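Levoglucosan dehydrogenase (Pseudarthrobacter phenanthrenivorans, PDB 6A3F) catalyses the NAD(+)-dependent oxidation of levoglucosan to 3-dehydrolevoglucosan, working as a homotetramer of the Gfo/Idh/MocA family. Local coordinates at residues B[38-49]-B[356-367]. Numbering follows the deposited sequence.
Sequences HSLAYAAMPMFF and GETKIIEAHDFF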
loop_
_atom_site.group_PDB
_atom_site.type_symbol
_atom_site.label_atom_id
_atom_site.label_comp_id
_atom_site.label_asym_id
_atom_site.label_seq_id
_atom_site.Cartn_x
_atom_site.Cartn_y
_atom_site.Cartn_z
ATOM N N HIS B 38 18.843 24.736 3.417
ATOM C CA HIS B 38 19.046 25.814 4.395
ATOM C C HIS B 38 18.538 27.151 3.833
ATOM O O HIS B 38 17.782 27.849 4.495
ATOM C CB HIS B 38 20.519 25.867 4.833
ATOM C CG HIS B 38 21.014 24.622 5.492
ATOM N ND1 HIS B 38 21.266 24.546 6.850
ATOM C CD2 HIS B 38 21.366 23.421 4.972
ATOM C CE1 HIS B 38 21.706 23.347 7.138
ATOM N NE2 HIS B 38 21.779 22.639 6.001
ATOM N N SER B 39 18.952 27.496 2.632
ATOM C CA SER B 39 18.647 28.830 2.113
ATOM C C SER B 39 17.178 28.893 1.715
ATOM O O SER B 39 16.568 29.948 1.861
ATOM C CB SER B 39 19.575 29.207 0.986
ATOM O OG SER B 39 19.565 28.202 -0.002
ATOM N N LEU B 40 16.598 27.740 1.316
ATOM C CA LEU B 40 15.155 27.646 1.123
ATOM C C LEU B 40 14.435 27.971 2.426
ATOM O O LEU B 40 13.443 28.687 2.401
ATOM C CB LEU B 40 14.788 26.229 0.687
ATOM C CG LEU B 40 13.300 25.907 0.700
ATOM C CD1 LEU B 40 12.548 26.806 -0.279
ATOM C CD2 LEU B 40 13.095 24.448 0.361
ATOM N N ALA B 41 14.864 27.354 3.526
ATOM C CA ALA B 41 14.194 27.556 4.789
ATOM C C ALA B 41 14.180 29.052 5.161
ATOM O O ALA B 41 13.133 29.565 5.560
ATOM C CB ALA B 41 14.835 26.737 5.874
ATOM N N TYR B 42 15.318 29.734 4.995
ATOM C CA TYR B 42 15.454 31.127 5.437
ATOM C C TYR B 42 14.599 32.019 4.523
ATOM O O TYR B 42 14.014 32.978 4.996
ATOM C CB TYR B 42 16.938 31.536 5.523
ATOM C CG TYR B 42 17.714 30.739 6.548
ATOM C CD1 TYR B 42 17.216 30.569 7.829
ATOM C CD2 TYR B 42 18.860 30.049 6.203
ATOM C CE1 TYR B 42 17.864 29.776 8.760
ATOM C CE2 TYR B 42 19.518 29.234 7.119
ATOM C CZ TYR B 42 19.024 29.112 8.401
ATOM O OH TYR B 42 19.623 28.279 9.291
ATOM N N ALA B 43 14.512 31.692 3.251
ATOM C CA ALA B 43 13.756 32.488 2.287
ATOM C C ALA B 43 12.253 32.263 2.463
ATOM O O ALA B 43 11.477 33.229 2.438
ATOM C CB ALA B 43 14.233 32.172 0.899
ATOM N N ALA B 44 11.827 31.018 2.709
ATOM C CA ALA B 44 10.412 30.683 2.651
ATOM C C ALA B 44 9.753 30.754 4.015
ATOM O O ALA B 44 8.561 30.885 4.014
ATOM C CB ALA B 44 10.164 29.304 2.059
ATOM N N MET B 45 10.484 30.637 5.135
ATOM C CA MET B 45 9.825 30.531 6.429
ATOM C C MET B 45 8.841 31.702 6.665
ATOM O O MET B 45 7.717 31.444 7.016
ATOM C CB MET B 45 10.809 30.411 7.588
ATOM C CG MET B 45 10.107 30.294 8.931
ATOM S SD MET B 45 9.780 31.936 9.634
ATOM C CE MET B 45 11.399 32.244 10.352
ATOM N N PRO B 46 9.227 32.971 6.456
ATOM C CA PRO B 46 8.180 34.004 6.682
ATOM C C PRO B 46 7.025 33.991 5.648
ATOM O O PRO B 46 5.934 34.508 5.918
ATOM C CB PRO B 46 8.986 35.306 6.636
ATOM C CG PRO B 46 10.148 34.989 5.733
ATOM C CD PRO B 46 10.515 33.564 6.068
ATOM N N MET B 47 7.242 33.457 4.463
ATOM C CA MET B 47 6.170 33.305 3.492
ATOM C C MET B 47 5.107 32.372 4.077
ATOM O O MET B 47 3.926 32.584 3.829
ATOM C CB MET B 47 6.635 32.707 2.161
ATOM C CG MET B 47 7.799 33.422 1.522
ATOM S SD MET B 47 8.268 32.560 -0.002
ATOM C CE MET B 47 9.595 33.585 -0.652
ATOM N N PHE B 48 5.546 31.354 4.817
ATOM C CA PHE B 48 4.657 30.295 5.307
ATOM C C PHE B 48 4.002 30.688 6.621
ATOM O O PHE B 48 2.830 30.384 6.859
ATOM C CB PHE B 48 5.449 28.984 5.449
ATOM C CG PHE B 48 5.645 28.252 4.136
ATOM C CD1 PHE B 48 6.028 28.922 2.992
ATOM C CD2 PHE B 48 5.453 26.889 4.035
ATOM C CE1 PHE B 48 6.204 28.255 1.788
ATOM C CE2 PHE B 48 5.599 26.227 2.824
ATOM C CZ PHE B 48 5.973 26.905 1.700
ATOM N N PHE B 49 4.791 31.334 7.480
ATOM C CA PHE B 49 4.350 31.621 8.822
ATOM C C PHE B 49 4.421 33.137 9.029
ATOM O O PHE B 49 5.520 33.678 9.237
ATOM C CB PHE B 49 5.263 30.910 9.817
ATOM C CG PHE B 49 5.186 29.412 9.838
ATOM C CD1 PHE B 49 4.250 28.759 10.627
ATOM C CD2 PHE B 49 6.051 28.641 9.079
ATOM C CE1 PHE B 49 4.194 27.380 10.691
ATOM C CE2 PHE B 49 5.969 27.261 9.130
ATOM C CZ PHE B 49 5.068 26.627 9.967
ATOM N N GLY B 356 11.825 20.057 2.189
ATOM C CA GLY B 356 11.942 21.475 2.425
ATOM C C GLY B 356 11.020 21.946 3.534
ATOM O O GLY B 356 11.439 22.757 4.377
ATOM N N GLU B 357 9.778 21.441 3.552
ATOM C CA GLU B 357 8.813 21.893 4.586
ATOM C C GLU B 357 9.336 21.560 5.993
ATOM O O GLU B 357 9.093 22.349 6.906
ATOM C CB GLU B 357 7.414 21.301 4.355
ATOM C CG GLU B 357 6.713 21.952 3.177
ATOM C CD GLU B 357 6.934 21.299 1.813
ATOM O OE1 GLU B 357 7.939 20.582 1.628
ATOM O OE2 GLU B 357 6.081 21.465 0.933
ATOM N N THR B 358 10.057 20.457 6.164
ATOM C CA THR B 358 10.589 20.125 7.486
ATOM C C THR B 358 11.607 21.190 7.908
ATOM O O THR B 358 11.630 21.643 9.054
ATOM C CB THR B 358 11.198 18.720 7.547
ATOM O OG1 THR B 358 12.462 18.647 6.866
ATOM C CG2 THR B 358 10.218 17.697 7.021
ATOM N N LYS B 359 12.410 21.622 6.960
ATOM C CA LYS B 359 13.412 22.683 7.258
ATOM C C LYS B 359 12.736 24.045 7.495
ATOM O O LYS B 359 13.232 24.856 8.312
ATOM C CB LYS B 359 14.441 22.785 6.129
ATOM C CG LYS B 359 15.284 21.544 5.876
ATOM C CD LYS B 359 16.150 21.123 7.070
ATOM C CE LYS B 359 17.337 22.049 7.314
ATOM N NZ LYS B 359 17.999 21.674 8.581
ATOM N N ILE B 360 11.638 24.314 6.787
ATOM C CA ILE B 360 10.879 25.552 6.961
ATOM C C ILE B 360 10.237 25.600 8.363
ATOM O O ILE B 360 10.279 26.659 9.058
ATOM C CB ILE B 360 9.864 25.762 5.808
ATOM C CG1 ILE B 360 10.560 26.055 4.477
ATOM C CG2 ILE B 360 8.916 26.894 6.141
ATOM C CD1 ILE B 360 9.683 25.906 3.284
ATOM N N ILE B 361 9.700 24.485 8.804
ATOM C CA ILE B 361 9.064 24.375 10.106
ATOM C C ILE B 361 10.130 24.500 11.191
ATOM O O ILE B 361 9.956 25.214 12.183
ATOM C CB ILE B 361 8.296 23.057 10.233
ATOM C CG1 ILE B 361 7.116 23.012 9.272
ATOM C CG2 ILE B 361 7.807 22.827 11.650
ATOM C CD1 ILE B 361 6.550 21.641 9.120
ATOM N N GLU B 362 11.241 23.793 10.994
ATOM C CA GLU B 362 12.402 23.874 11.890
ATOM C C GLU B 362 12.829 25.338 12.082
ATOM O O GLU B 362 12.954 25.812 13.232
ATOM C CB GLU B 362 13.508 22.980 11.315
ATOM C CG GLU B 362 14.765 22.883 12.169
ATOM C CD GLU B 362 15.817 22.023 11.488
ATOM O OE1 GLU B 362 16.199 22.377 10.335
ATOM O OE2 GLU B 362 16.204 20.988 12.100
ATOM N N ALA B 363 13.039 26.051 10.986
ATOM C CA ALA B 363 13.457 27.462 11.036
ATOM C C ALA B 363 12.398 28.339 11.717
ATOM O O ALA B 363 12.728 29.288 12.487
ATOM C CB ALA B 363 13.809 27.939 9.663
ATOM N N HIS B 364 11.118 28.063 11.459
ATOM C CA HIS B 364 10.072 28.802 12.159
ATOM C C HIS B 364 10.232 28.665 13.667
ATOM O O HIS B 364 10.131 29.687 14.414
ATOM C CB HIS B 364 8.670 28.329 11.737
ATOM C CG HIS B 364 7.574 29.101 12.408
ATOM N ND1 HIS B 364 6.713 28.539 13.318
ATOM C CD2 HIS B 364 7.236 30.398 12.332
ATOM C CE1 HIS B 364 5.881 29.470 13.774
ATOM N NE2 HIS B 364 6.202 30.616 13.208
ATOM N N ASP B 365 10.438 27.440 14.160
ATOM C CA ASP B 365 10.427 27.263 15.591
ATOM C C ASP B 365 11.721 27.850 16.194
ATOM O O ASP B 365 11.727 28.324 17.335
ATOM C CB ASP B 365 10.277 25.796 15.996
ATOM C CG ASP B 365 8.828 25.257 15.823
ATOM O OD1 ASP B 365 7.870 26.058 15.632
ATOM O OD2 ASP B 365 8.698 24.029 15.876
ATOM N N PHE B 366 12.779 27.790 15.414
ATOM C CA PHE B 366 14.103 28.293 15.830
ATOM C C PHE B 366 14.031 29.813 16.042
ATOM O O PHE B 366 14.509 30.371 17.045
ATOM C CB PHE B 366 15.117 27.931 14.749
ATOM C CG PHE B 366 16.529 28.405 15.000
ATOM C CD1 PHE B 366 17.223 28.022 16.137
ATOM C CD2 PHE B 366 17.182 29.185 14.070
ATOM C CE1 PHE B 366 18.524 28.471 16.360
ATOM C CE2 PHE B 366 18.488 29.611 14.284
ATOM C CZ PHE B 366 19.156 29.252 15.436
ATOM N N PHE B 367 13.452 30.477 15.079
ATOM C CA PHE B 367 13.342 31.922 15.081
ATOM C C PHE B 367 12.288 32.399 16.104
ATOM O O PHE B 367 12.459 33.486 16.720
ATOM C CB PHE B 367 13.126 32.440 13.656
ATOM C CG PHE B 367 14.400 32.621 12.867
ATOM C CD1 PHE B 367 15.172 33.751 13.020
ATOM C CD2 PHE B 367 14.839 31.662 11.973
ATOM C CE1 PHE B 367 16.366 33.899 12.332
ATOM C CE2 PHE B 367 16.026 31.813 11.271
ATOM C CZ PHE B 367 16.780 32.942 11.439
#
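Ile360 and Met45 are reciprocal knobs, each lodged in a hole on the opposing helix, a compact illustration of how two helices mesh. Ile360 enters the hollow walled by Ala41, Ala44, Met45 and Phe48; its CD1 comes within 3.6 Å of Ala44 CB and lies over one face of the Phe48 ring. In return, Met45 fills the gap among Ile360, Ala363, His364 and Phe367. With CG anti to the backbone N (chi1 -180°), Met45 lays this CG against the helix backbone, 3.5 Å from His364 N. Two further bends carry Met45 CE to 3.7 Å from Phe367 CB, leaving Met45 SD at the edge of the His364 imidazole. Ala41 CB is 3.5 Å from Lys359 O and also meets Ala363 CB; such small side chains are consistent with the close approach of the segment axes, which pass 8.3 Å apart, crossing at -65°.

Aromatic pairs extend the contact in two directions. Just past the helix end, Phe49 lays its ring on the His364 imidazole in an offset face-to-face stack, centroids 3.9 Å apart and planes inclined by 11°, while Ile360 CG2 and Ile361 CG1 meet the edge of the Phe49 ring. In the other direction, Tyr42 CE1 meets Phe367 CE2 edge to edge at 3.7 Å, and the tyrosine hydroxyl hydrogen-bonds to Asp98.

The joint ties the first helix of the Rossmann domain, which follows its glycine-rich turn, to helix 355-371 late in the chain, beginning at the NADH-binding Tyr355. No hydrogen bond or salt bridge spans it; Lys359 pairs with Glu362 on its own helix. Cohesion between the segments therefore rests on close apolar fit and ring stacking in a largely buried interface.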